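Local coordinates for protein glucanase (Clostridium thermocellum, PDB 5GXX) that probably hydrolyses beta-1,4-glucosidic links within cellulose chains, as a family 9 endoglucanase of the cellulosome, at residues Tyr5-Ala10 / Cys423-Glu428; Leu273-Pro278 / Lys284-Thr289; Ala294-Asp297 / Arg303-Thr306; Ser342-Arg347 / Arg394-Glu399. The protein carries 1 engineered substitution. All coordinates share one frame; numbering follows the deposited sequence.

Interaction 1: Tyr5-Ala10 / Cys423-Glu428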
loop_
_atom_site.group_PDB
_atom_site.type_symbol
_atom_site.label_atom_id
_atom_site.label_comp_id
_atom_site.label_asym_id
_atom_site.label_seq_id
_atom_site.Cartn_x
_atom_site.Cartn_y
_atom_site.Cartn_z
ATOM N N TYR A 5 22.786 -16.483 49.532
ATOM C CA TYR A 5 21.845 -16.833 48.477
ATOM C C TYR A 5 22.010 -18.323 48.277
ATOM O O TYR A 5 23.012 -18.904 48.696
ATOM C CB TYR A 5 22.141 -16.062 47.172
ATOM C CG TYR A 5 21.919 -14.577 47.356
ATOM C CD1 TYR A 5 20.635 -14.042 47.298
ATOM C CD2 TYR A 5 22.980 -13.728 47.665
ATOM C CE1 TYR A 5 20.415 -12.704 47.513
ATOM C CE2 TYR A 5 22.759 -12.362 47.891
ATOM C CZ TYR A 5 21.469 -11.873 47.825
ATOM O OH TYR A 5 21.219 -10.544 48.052
ATOM N N ASN A 6 21.030 -18.926 47.609
ATOM C CA ASN A 6 21.177 -20.301 47.164
ATOM C C ASN A 6 22.008 -20.303 45.885
ATOM O O ASN A 6 21.461 -20.222 44.789
ATOM C CB ASN A 6 19.816 -20.961 46.937
ATOM C CG ASN A 6 19.940 -22.445 46.631
ATOM O OD1 ASN A 6 21.020 -22.955 46.325
ATOM N ND2 ASN A 6 18.813 -23.142 46.709
ATOM N N TYR A 7 23.325 -20.333 46.058
ATOM C CA TYR A 7 24.272 -20.308 44.945
ATOM C C TYR A 7 24.145 -21.531 44.049
ATOM O O TYR A 7 24.374 -21.420 42.849
ATOM C CB TYR A 7 25.725 -20.161 45.415
ATOM C CG TYR A 7 25.963 -18.912 46.241
ATOM C CD1 TYR A 7 25.939 -17.645 45.653
ATOM C CD2 TYR A 7 26.241 -19.008 47.606
ATOM C CE1 TYR A 7 26.171 -16.509 46.419
ATOM C CE2 TYR A 7 26.468 -17.872 48.381
ATOM C CZ TYR A 7 26.412 -16.634 47.786
ATOM O OH TYR A 7 26.654 -15.522 48.564
ATOM N N ALA A 8 23.744 -22.674 44.611
ATOM C CA ALA A 8 23.506 -23.867 43.796
ATOM C C ALA A 8 22.366 -23.663 42.804
ATOM O O ALA A 8 22.462 -24.084 41.656
ATOM C CB ALA A 8 23.225 -25.098 44.666
ATOM N N GLU A 9 21.285 -23.033 43.258
ATOM C CA GLU A 9 20.157 -22.736 42.363
ATOM C C GLU A 9 20.562 -21.690 41.327
ATOM O O GLU A 9 20.227 -21.816 40.151
ATOM C CB GLU A 9 18.917 -22.262 43.126
ATOM C CG GLU A 9 17.711 -22.002 42.223
ATOM C CD GLU A 9 16.579 -21.330 42.970
ATOM O OE1 GLU A 9 16.369 -21.684 44.152
ATOM O OE2 GLU A 9 15.895 -20.463 42.389
ATOM N N ALA A 10 21.286 -20.659 41.754
ATOM C CA ALA A 10 21.819 -19.684 40.795
ATOM C C ALA A 10 22.677 -20.357 39.720
ATOM O O ALA A 10 22.557 -20.077 38.519
ATOM C CB ALA A 10 22.622 -18.640 41.530
ATOM N N CYS A 423 30.204 -21.396 40.805
ATOM C CA CYS A 423 30.856 -22.662 41.169
ATOM C C CYS A 423 31.655 -22.523 42.465
ATOM O O CYS A 423 31.530 -23.368 43.353
ATOM C CB CYS A 423 31.793 -23.157 40.070
ATOM S SG CYS A 423 30.955 -23.830 38.632
ATOM N N ARG A 424 32.468 -21.475 42.590
ATOM C CA ARG A 424 33.235 -21.256 43.813
ATOM C C ARG A 424 32.328 -21.101 45.034
ATOM O O ARG A 424 32.594 -21.670 46.104
ATOM C CB ARG A 424 34.121 -20.014 43.656
ATOM C CG ARG A 424 34.929 -19.644 44.898
ATOM C CD ARG A 424 35.761 -20.822 45.413
ATOM N NE ARG A 424 36.599 -20.368 46.518
ATOM C CZ ARG A 424 36.135 -20.124 47.747
ATOM N NH1 ARG A 424 34.856 -20.321 48.064
ATOM N NH2 ARG A 424 36.969 -19.679 48.680
ATOM N N LEU A 425 31.247 -20.336 44.889
ATOM C CA LEU A 425 30.406 -20.058 46.047
ATOM C C LEU A 425 29.568 -21.261 46.466
ATOM O O LEU A 425 29.388 -21.509 47.664
ATOM C CB LEU A 425 29.566 -18.806 45.803
ATOM C CG LEU A 425 30.405 -17.538 45.985
ATOM C CD1 LEU A 425 29.799 -16.368 45.213
ATOM C CD2 LEU A 425 30.618 -17.194 47.469
ATOM N N THR A 426 29.068 -22.031 45.506
ATOM C CA THR A 426 28.299 -23.213 45.884
ATOM C C THR A 426 29.229 -24.275 46.458
ATOM O O THR A 426 28.841 -24.994 47.383
ATOM C CB THR A 426 27.409 -23.762 44.755
ATOM O OG1 THR A 426 26.485 -24.712 45.303
ATOM C CG2 THR A 426 28.230 -24.441 43.683
ATOM N N ALA A 427 30.459 -24.345 45.957
ATOM C CA ALA A 427 31.440 -25.251 46.543
ATOM C C ALA A 427 31.576 -24.984 48.033
ATOM O O ALA A 427 31.613 -25.918 48.846
ATOM C CB ALA A 427 32.790 -25.080 45.853
ATOM N N GLU A 428 31.626 -23.715 48.412
ATOM C CA GLU A 428 31.794 -23.389 49.825
ATOM C C GLU A 428 30.499 -23.515 50.629
ATOM O O GLU A 428 30.496 -24.068 51.739
ATOM C CB GLU A 428 32.345 -21.974 49.952
ATOM C CG GLU A 428 32.407 -21.470 51.392
ATOM C CD GLU A 428 33.198 -20.188 51.537
ATOM O OE1 GLU A 428 33.507 -19.544 50.524
ATOM O OE2 GLU A 428 33.496 -19.784 52.677
#

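Interaction 2: Leu273-Pro278 / Lys284-Thr289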
loop_
_atom_site.group_PDB
_atom_site.type_symbol
_atom_site.label_atom_id
_atom_site.label_comp_id
_atom_site.label_asym_id
_atom_site.label_seq_id
_atom_site.Cartn_x
_atom_site.Cartn_y
_atom_site.Cartn_z
ATOM N N LEU A 273 44.007 -6.662 40.560
ATOM C CA LEU A 273 42.904 -6.897 41.490
ATOM C C LEU A 273 42.731 -5.746 42.478
ATOM O O LEU A 273 41.600 -5.367 42.800
ATOM C CB LEU A 273 43.006 -8.248 42.206
ATOM C CG LEU A 273 42.806 -9.460 41.298
ATOM C CD1 LEU A 273 43.222 -10.746 42.009
ATOM C CD2 LEU A 273 41.407 -9.556 40.697
ATOM N N ASP A 274 43.843 -5.163 42.933
ATOM C CA ASP A 274 43.731 -4.031 43.854
ATOM C C ASP A 274 42.936 -2.902 43.193
ATOM O O ASP A 274 42.127 -2.252 43.842
ATOM C CB ASP A 274 45.113 -3.520 44.269
ATOM C CG ASP A 274 45.769 -4.386 45.341
ATOM O OD1 ASP A 274 45.184 -5.408 45.771
ATOM O OD2 ASP A 274 46.865 -3.983 45.773
ATOM N N TRP A 275 43.177 -2.669 41.906
ATOM C CA TRP A 275 42.472 -1.622 41.177
ATOM C C TRP A 275 40.965 -1.831 41.161
ATOM O O TRP A 275 40.226 -0.858 41.116
ATOM C CB TRP A 275 43.040 -1.477 39.760
ATOM C CG TRP A 275 42.447 -0.374 38.926
ATOM C CD1 TRP A 275 42.768 0.954 38.950
ATOM C CD2 TRP A 275 41.404 -0.516 37.956
ATOM N NE1 TRP A 275 41.968 1.656 38.063
ATOM C CE2 TRP A 275 41.138 0.767 37.429
ATOM C CE3 TRP A 275 40.678 -1.611 37.472
ATOM C CZ2 TRP A 275 40.189 0.978 36.432
ATOM C CZ3 TRP A 275 39.739 -1.403 36.478
ATOM C CH2 TRP A 275 39.505 -0.115 35.969
ATOM N N TRP A 276 40.547 -3.089 41.184
ATOM C CA TRP A 276 39.144 -3.464 41.231
ATOM C C TRP A 276 38.518 -3.399 42.633
ATOM O O TRP A 276 37.295 -3.345 42.739
ATOM C CB TRP A 276 38.999 -4.875 40.660
ATOM C CG TRP A 276 38.892 -4.846 39.174
ATOM C CD1 TRP A 276 39.915 -4.913 38.255
ATOM C CD2 TRP A 276 37.686 -4.691 38.425
ATOM N NE1 TRP A 276 39.401 -4.817 36.977
ATOM C CE2 TRP A 276 38.033 -4.679 37.058
ATOM C CE3 TRP A 276 36.331 -4.601 38.784
ATOM C CZ2 TRP A 276 37.069 -4.544 36.050
ATOM C CZ3 TRP A 276 35.377 -4.489 37.785
ATOM C CH2 TRP A 276 35.752 -4.457 36.428
ATOM N N THR A 277 39.333 -3.432 43.685
ATOM C CA THR A 277 38.827 -3.478 45.057
ATOM C C THR A 277 38.475 -2.080 45.574
ATOM O O THR A 277 38.981 -1.084 45.064
ATOM C CB THR A 277 39.856 -4.090 46.032
ATOM O OG1 THR A 277 41.003 -3.231 46.138
ATOM C CG2 THR A 277 40.241 -5.515 45.621
ATOM N N PRO A 278 37.632 -1.986 46.611
ATOM C CA PRO A 278 37.328 -0.683 47.209
ATOM C C PRO A 278 38.543 0.148 47.636
ATOM O O PRO A 278 38.505 1.376 47.559
ATOM C CB PRO A 278 36.438 -1.043 48.406
ATOM C CG PRO A 278 35.694 -2.252 47.900
ATOM C CD PRO A 278 36.790 -3.040 47.204
ATOM N N LYS A 284 44.275 4.858 42.437
ATOM C CA LYS A 284 43.567 4.578 41.189
ATOM C C LYS A 284 42.593 3.431 41.437
ATOM O O LYS A 284 42.909 2.504 42.173
ATOM C CB LYS A 284 44.538 4.183 40.078
ATOM C CG LYS A 284 45.565 5.280 39.773
ATOM C CD LYS A 284 44.853 6.562 39.328
ATOM C CE LYS A 284 45.775 7.667 38.791
ATOM N NZ LYS A 284 44.909 8.754 38.205
ATOM N N ARG A 285 41.404 3.492 40.847
ATOM C CA ARG A 285 40.397 2.484 41.148
ATOM C C ARG A 285 39.310 2.539 40.091
ATOM O O ARG A 285 39.025 3.613 39.560
ATOM C CB ARG A 285 39.759 2.756 42.518
ATOM C CG ARG A 285 38.814 1.630 42.966
ATOM C CD ARG A 285 38.193 2.019 44.304
ATOM N NE ARG A 285 37.211 3.089 44.171
ATOM C CZ ARG A 285 36.366 3.453 45.134
ATOM N NH1 ARG A 285 36.467 2.910 46.347
ATOM N NH2 ARG A 285 35.434 4.380 44.896
ATOM N N VAL A 286 38.763 1.377 39.764
ATOM C CA VAL A 286 37.543 1.291 38.972
ATOM C C VAL A 286 36.418 2.128 39.609
ATOM O O VAL A 286 36.348 2.305 40.832
ATOM C CB VAL A 286 37.122 -0.179 38.818
ATOM C CG1 VAL A 286 36.684 -0.765 40.148
ATOM C CG2 VAL A 286 36.048 -0.361 37.748
ATOM N N ALA A 287 35.533 2.696 38.797
ATOM C CA ALA A 287 34.373 3.377 39.364
ATOM C C ALA A 287 33.542 2.370 40.145
ATOM O O ALA A 287 33.419 1.206 39.772
ATOM C CB ALA A 287 33.497 4.000 38.275
ATOM N N TYR A 288 32.965 2.852 41.240
ATOM C CA TYR A 288 32.036 2.045 42.015
ATOM C C TYR A 288 30.693 2.750 42.096
ATOM O O TYR A 288 30.616 3.964 42.314
ATOM C CB TYR A 288 32.539 1.851 43.447
ATOM C CG TYR A 288 33.278 0.560 43.665
ATOM C CD1 TYR A 288 34.642 0.441 43.396
ATOM C CD2 TYR A 288 32.579 -0.561 44.096
ATOM C CE1 TYR A 288 35.304 -0.764 43.605
ATOM C CE2 TYR A 288 33.226 -1.771 44.276
ATOM C CZ TYR A 288 34.587 -1.869 44.050
ATOM O OH TYR A 288 35.184 -3.100 44.239
ATOM N N THR A 289 29.616 1.996 41.942
ATOM C CA THR A 289 28.314 2.579 42.321
ATOM C C THR A 289 28.231 2.757 43.843
ATOM O O THR A 289 28.920 2.059 44.598
ATOM C CB THR A 289 27.102 1.730 41.869
ATOM O OG1 THR A 289 27.008 0.567 42.706
ATOM C CG2 THR A 289 27.246 1.288 40.428
HETATM O O HOH W 1 41.725 4.782 37.787
#

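Interaction 3: Ala294-Asp297 / Arg303-Thr306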
loop_
_atom_site.group_PDB
_atom_site.type_symbol
_atom_site.label_atom_id
_atom_site.label_comp_id
_atom_site.label_asym_id
_atom_site.label_seq_id
_atom_site.Cartn_x
_atom_site.Cartn_y
_atom_site.Cartn_z
ATOM N N ALA A 294 31.257 -2.674 41.321
ATOM C CA ALA A 294 32.399 -2.165 40.547
ATOM C C ALA A 294 31.850 -2.010 39.139
ATOM O O ALA A 294 31.334 -2.985 38.578
ATOM C CB ALA A 294 33.611 -3.133 40.625
ATOM N N HIS A 295 31.918 -0.795 38.595
ATOM C CA HIS A 295 31.193 -0.437 37.373
ATOM C C HIS A 295 32.170 0.038 36.287
ATOM O O HIS A 295 32.613 1.203 36.251
ATOM C CB HIS A 295 30.152 0.645 37.699
ATOM C CG HIS A 295 28.993 0.701 36.749
ATOM N ND1 HIS A 295 29.105 1.221 35.475
ATOM C CD2 HIS A 295 27.694 0.342 36.904
ATOM C CE1 HIS A 295 27.927 1.158 34.883
ATOM N NE2 HIS A 295 27.056 0.615 35.719
ATOM N N LEU A 296 32.556 -0.894 35.423
ATOM C CA LEU A 296 33.663 -0.615 34.516
ATOM C C LEU A 296 33.296 0.275 33.340
ATOM O O LEU A 296 34.118 1.105 32.927
ATOM C CB LEU A 296 34.332 -1.911 34.022
ATOM C CG LEU A 296 35.540 -1.775 33.075
ATOM C CD1 LEU A 296 36.708 -1.207 33.884
ATOM C CD2 LEU A 296 35.835 -3.134 32.463
ATOM N N ASP A 297 32.086 0.088 32.815
ATOM C CA ASP A 297 31.694 0.753 31.586
ATOM C C ASP A 297 30.182 0.739 31.528
ATOM O O ASP A 297 29.543 0.003 32.273
ATOM C CB ASP A 297 32.286 -0.021 30.401
ATOM C CG ASP A 297 32.332 0.784 29.101
ATOM O OD1 ASP A 297 32.531 2.014 29.114
ATOM O OD2 ASP A 297 32.159 0.178 28.029
ATOM N N ARG A 303 28.481 -8.245 33.888
ATOM C CA ARG A 303 29.413 -9.135 33.184
ATOM C C ARG A 303 30.853 -8.911 33.627
ATOM O O ARG A 303 31.546 -9.862 34.027
ATOM C CB ARG A 303 29.280 -8.922 31.675
ATOM C CG ARG A 303 30.350 -9.579 30.815
ATOM C CD ARG A 303 31.331 -8.531 30.340
ATOM N NE ARG A 303 30.795 -7.242 29.890
ATOM C CZ ARG A 303 30.597 -6.910 28.614
ATOM N NH1 ARG A 303 30.809 -7.779 27.629
ATOM N NH2 ARG A 303 30.226 -5.684 28.304
ATOM N N TYR A 304 31.322 -7.664 33.613
ATOM C CA TYR A 304 32.716 -7.423 33.982
ATOM C C TYR A 304 32.982 -7.713 35.460
ATOM O O TYR A 304 33.954 -8.399 35.794
ATOM C CB TYR A 304 33.104 -5.982 33.662
ATOM C CG TYR A 304 33.156 -5.602 32.207
ATOM C CD1 TYR A 304 33.922 -6.316 31.288
ATOM C CD2 TYR A 304 32.473 -4.490 31.766
ATOM C CE1 TYR A 304 34.000 -5.928 29.943
ATOM C CE2 TYR A 304 32.549 -4.077 30.444
ATOM C CZ TYR A 304 33.312 -4.801 29.541
ATOM O OH TYR A 304 33.406 -4.390 28.230
ATOM N N ALA A 305 32.087 -7.263 36.335
ATOM C CA ALA A 305 32.328 -7.365 37.779
ATOM C C ALA A 305 32.267 -8.823 38.231
ATOM O O ALA A 305 33.128 -9.258 39.013
ATOM C CB ALA A 305 31.360 -6.489 38.553
ATOM N N THR A 306 31.330 -9.591 37.679
ATOM C CA THR A 306 31.244 -11.006 38.027
ATOM C C THR A 306 32.382 -11.852 37.453
ATOM O O THR A 306 32.741 -12.869 38.046
ATOM C CB THR A 306 29.882 -11.625 37.665
ATOM O OG1 THR A 306 29.662 -11.553 36.249
ATOM C CG2 THR A 306 28.773 -10.903 38.365
HETATM O O HOH W 2 32.288 -2.169 27.426
#

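Interaction 4: Ser342-Arg347 / Arg394-Glu399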
loop_
_atom_site.group_PDB
_atom_site.type_symbol
_atom_site.label_atom_id
_atom_site.label_comp_id
_atom_site.label_asym_id
_atom_site.label_seq_id
_atom_site.Cartn_x
_atom_site.Cartn_y
_atom_site.Cartn_z
ATOM N N SER A 342 21.941 -8.181 46.514
ATOM C CA SER A 342 22.527 -7.307 47.540
ATOM C C SER A 342 22.831 -5.928 46.972
ATOM O O SER A 342 23.992 -5.579 46.721
ATOM C CB SER A 342 23.782 -7.924 48.149
ATOM O OG SER A 342 23.437 -9.142 48.792
ATOM N N ASN A 343 21.766 -5.158 46.784
ATOM C CA ASN A 343 21.866 -3.885 46.085
ATOM C C ASN A 343 20.738 -2.984 46.576
ATOM O O ASN A 343 19.939 -3.421 47.408
ATOM C CB ASN A 343 21.849 -4.156 44.568
ATOM C CG ASN A 343 20.607 -4.887 44.115
ATOM O OD1 ASN A 343 19.485 -4.434 44.366
ATOM N ND2 ASN A 343 20.788 -6.010 43.431
ATOM N N PRO A 344 20.694 -1.719 46.130
ATOM C CA PRO A 344 19.747 -0.806 46.780
ATOM C C PRO A 344 18.297 -1.170 46.532
ATOM O O PRO A 344 17.454 -0.706 47.299
ATOM C CB PRO A 344 20.054 0.528 46.106
ATOM C CG PRO A 344 21.543 0.441 45.923
ATOM C CD PRO A 344 21.730 -0.970 45.398
ATOM N N ASP A 345 18.015 -1.960 45.502
ATOM C CA ASP A 345 16.652 -2.402 45.205
ATOM C C ASP A 345 16.313 -3.787 45.752
ATOM O O ASP A 345 15.174 -4.274 45.603
ATOM C CB ASP A 345 16.365 -2.304 43.705
ATOM C CG ASP A 345 16.178 -0.874 43.240
ATOM O OD1 ASP A 345 15.557 -0.082 43.994
ATOM O OD2 ASP A 345 16.628 -0.545 42.122
ATOM N N ASN A 346 17.298 -4.401 46.403
ATOM C CA ASN A 346 17.168 -5.747 46.941
ATOM C C ASN A 346 16.696 -6.763 45.901
ATOM O O ASN A 346 15.936 -7.683 46.202
ATOM C CB ASN A 346 16.219 -5.756 48.139
ATOM C CG ASN A 346 16.832 -6.444 49.327
ATOM O OD1 ASN A 346 16.856 -7.673 49.400
ATOM N ND2 ASN A 346 17.389 -5.654 50.242
ATOM N N ARG A 347 17.169 -6.610 44.670
ATOM C CA ARG A 347 16.589 -7.369 43.567
ATOM C C ARG A 347 17.624 -8.127 42.767
ATOM O O ARG A 347 18.732 -7.646 42.562
ATOM C CB ARG A 347 15.734 -6.501 42.644
ATOM C CG ARG A 347 16.431 -5.403 41.875
ATOM C CD ARG A 347 16.881 -5.845 40.471
ATOM N NE ARG A 347 15.749 -6.352 39.688
ATOM C CZ ARG A 347 14.790 -5.591 39.160
ATOM N NH1 ARG A 347 14.810 -4.265 39.267
ATOM N NH2 ARG A 347 13.797 -6.173 38.502
ATOM N N ARG A 394 25.558 3.729 36.561
ATOM C CA ARG A 394 26.615 4.090 37.493
ATOM C C ARG A 394 26.100 4.546 38.852
ATOM O O ARG A 394 26.861 4.554 39.818
ATOM C CB ARG A 394 27.475 5.198 36.861
ATOM C CG ARG A 394 28.439 4.672 35.806
ATOM C CD ARG A 394 29.148 5.800 35.042
ATOM N NE ARG A 394 30.030 6.632 35.865
ATOM C CZ ARG A 394 31.352 6.499 35.971
ATOM N NH1 ARG A 394 32.001 5.531 35.323
ATOM N NH2 ARG A 394 32.026 7.339 36.756
ATOM N N ASP A 395 24.850 4.998 38.868
ATOM C CA ASP A 395 24.177 5.435 40.089
ATOM C C ASP A 395 23.229 4.364 40.648
ATOM O O ASP A 395 22.341 4.671 41.459
ATOM C CB ASP A 395 23.380 6.712 39.797
ATOM C CG ASP A 395 22.337 6.529 38.712
ATOM O OD1 ASP A 395 22.239 5.436 38.115
ATOM O OD2 ASP A 395 21.609 7.510 38.411
ATOM N N ASP A 396 23.417 3.116 40.218
ATOM C CA ASP A 396 22.567 1.970 40.609
ATOM C C ASP A 396 21.169 2.000 39.984
ATOM O O ASP A 396 20.340 1.163 40.338
ATOM C CB ASP A 396 22.442 1.814 42.144
ATOM C CG ASP A 396 23.781 1.550 42.829
ATOM O OD1 ASP A 396 24.343 0.449 42.689
ATOM O OD2 ASP A 396 24.320 2.440 43.512
ATOM N N SER A 397 20.904 2.916 39.055
ATOM C CA SER A 397 19.558 3.004 38.498
ATOM C C SER A 397 19.311 1.917 37.460
ATOM O O SER A 397 20.193 1.481 36.723
ATOM C CB SER A 397 19.268 4.398 37.929
ATOM O OG SER A 397 20.010 4.608 36.748
ATOM N N TYR A 398 18.053 1.512 37.367
ATOM C CA TYR A 398 17.655 0.427 36.486
ATOM C C TYR A 398 16.136 0.381 36.375
ATOM O O TYR A 398 15.423 0.608 37.362
ATOM C CB TYR A 398 18.225 -0.902 37.023
ATOM C CG TYR A 398 17.705 -2.138 36.326
ATOM C CD1 TYR A 398 18.316 -2.615 35.178
ATOM C CD2 TYR A 398 16.551 -2.775 36.778
ATOM C CE1 TYR A 398 17.823 -3.751 34.516
ATOM C CE2 TYR A 398 16.037 -3.875 36.122
ATOM C CZ TYR A 398 16.676 -4.361 34.995
ATOM O OH TYR A 398 16.170 -5.474 34.357
ATOM N N GLU A 399 15.681 0.074 35.160
ATOM C CA GLU A 399 14.283 -0.310 34.932
ATOM C C GLU A 399 14.277 -1.479 33.964
ATOM O O GLU A 399 15.033 -1.506 32.982
ATOM C CB GLU A 399 13.468 0.848 34.345
ATOM C CG GLU A 399 13.289 2.070 35.240
ATOM C CD GLU A 399 12.413 1.844 36.465
ATOM O OE1 GLU A 399 11.643 0.858 36.514
ATOM O OE2 GLU A 399 12.486 2.682 37.390
HETATM O O HOH W 3 19.249 -0.003 42.458
HETATM O O HOH W 4 14.096 -0.883 39.946
#

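Interaction 1: Tyr5-Ala10 / Cys423-Glu428
Tyr7 and Leu425 form the centre of a buried helix-to-helix packing contact, in which the first turn of helix 7-20 lies against the last turns of helix 412-429. The two helices come from near the start and the end of the family 9 catalytic region, whose (alpha/alpha)6-barrel fold brings such distant helices side by side. The evidence for close packing is the CA atoms of Tyr7 and Thr426, 5.1 Å apart. Leu425 CB sits over one face of the Tyr7 ring, 3.7 Å from its centroid and 15° off the normal, a CH-pi contact. Leu425 CD1 continues alongside, 3.8 Å from Tyr7 CE1, while the other face of the ring carries Tyr5 O. Next to the ring, the helices meet through small groups: Ala8 CB lies 3.3 Å from Thr426 OG1. With OG1 anti to the backbone N (chi1 -167°), Thr426 puts this oxygen beside the methyl, a van der Waals contact; its hydrogen bond goes to Gly430 O. The turn holding Tyr7 is fixed by Asn6, the N-cap, whose OD1 accepts from Glu9 N at 3.1 Å, met from above the carbonyl plane. At the polar end of the ring, Tyr7 OH bonds to Asp337 of helix 322-340. That helix also supplies Ile336 against Leu425, and Phe313 of helix 301-318 packs on the same leucine.

Interaction 2: Leu273-Pro278 / Lys284-Thr289
Hydrogen bonds to the carbonyls of Trp275, Trp276 and Pro278 tie the C-terminal end of helix 263-276 and the residues just after it to the loop 284-289. Val286 N reaches Trp275 O at 3.0 Å with an N-H...O angle of 164°. Tyr288 OH donates to Trp276 O at 2.6 Å, in the carbonyl plane. Arg285, extended until it bends at chi3 (72°), brings NH1 to a lone pair of Pro278 O at 2.8 Å, with the acceptor close to the guanidinium plane. One water accepts from Trp275 NE1 at 3.1 Å and gives a weak bond to Arg285 O.

The apolar contacts are made over indole faces. Peptide atoms of the loop lie over one face of the Trp275 indole, Val286 N being over its centre, and Val286 CB stands 3.8 Å from the centroid of the six-membered ring. Val286 CG2 looks more distantly onto a face of Trp276, whose NE1 is bonded to Trp241 O. Apart from the indoles, Pro278 CD lies 4.0 Å from Tyr288 CZ.

Val286 N and Tyr288 OH thus take up the helix-end carbonyls of Trp275 and Trp276. Arg285 bonds separately, beyond the helix, and its positive charge may also suit the nearby C-terminal end.

Interaction 3: Ala294-Asp297 / Arg303-Thr306
Leu296 CD2 packs squarely on the Tyr304 ring, and this is the tight part of the contact: the methyl is 3.7 Å from the ring centroid and 13° off the normal, a CH-pi contact over the centre of the face. The leucine reaches it with CG anti to the backbone N (chi1 -179°), and the two side chains cross at about a right angle. On the opposite face lies Arg303 NE, 3.3 Å above the plane, which sandwiches the ring between a methyl and a guanidinium. Further down the helix, Ala305 CB touches Ala294 O at 3.5 Å.

The contact joins the loop after helix 263-276 to the next helix, 301-318, in the helical barrel of the family 9 catalytic module. Trp276 of the first helix packs on Ala294, Leu296 and Tyr304, while Trp241 meets the Tyr304 ring edge-to-face.

Toward Asp297 the fit is looser. Its CB comes no nearer to the ring than 4.1 Å, at Tyr304 CE2, and a water lies between its carboxylate and the phenol. This water sits in the ring plane, at the edge, 2.6 Å from Tyr304 OH; it is also near Asp297 OD2, at a distance too short to be relied on. Arg303 turns its other side-chain nitrogens to Asp413 and to the carbonyl of Trp299.

Interaction 4: Ser342-Arg347 / Arg394-Glu399
Arg347 and Tyr398 meet with their planes nearly perpendicular, 77° apart: the edge of the tyrosine ring stands over one face of the guanidinium. Arg347 NH1 is 3.4 Å from Tyr398 CD2, close to the plane of the tyrosine ring, and Tyr398 CE2 rises 3.3 Å above the guanidinium plane. This edge-on geometry is not the cation-pi stack, a relation that Arg347 has with Tyr349; Tyr349 also meets the Tyr398 ring edge-to-face. Arg347 arrives here through a bent chain, with CG between the backbone N and the carbonyl carbon (chi1 64°) and further bends at chi2 and chi3. Tyr398 OH is anchored on Asn408 OD1.

Both segments are loops of the family 9 catalytic module, each pinned by its own turn. A type I beta turn runs from Asn343 to Asn346, and the Asn343 amide grips the backbone of Arg347 at both its N and its O: OD1 accepts from Arg347 N at 3.2 Å, and ND2 donates to Arg347 O at 2.8 Å. Across from it, Asp395 forms an Asx turn, OD1 accepting from Ser397 N and also from Ser397 OG.

Pro344 crosses Asp396 at about a right angle, its CG 4.0 Å from Asp396 CG, while the carboxylate binds Tyr338 OH, Thr289 OG1 and Gly291 N. Beside this pair a water donates to Asp345 OD2 and to Asp396 O, each at 2.7 Å.

All four contacts belong to the family 9 catalytic region. Interaction 1 spans the longest separation, and the other three follow in series between its two segments. Interactions 2 and 3 have centres 10 Å apart and share the loop between helices 263-276 and 301-318, with Ala287 O bonded to His295 N. Interaction 4, about 14 Å from interaction 3 and 18 Å from interaction 2 between centres, joins that loop through Thr289 OG1 and Asp396 OD1. The centre of interaction 1 lies 20 Å or more from the others' centres, yet Tyr5 OH meets Ser342 OG of interaction 4. Touching contacts thus run from the loops of interactions 2 to 4 to the segment leading into helix 7-20, which packs on helix 412-429.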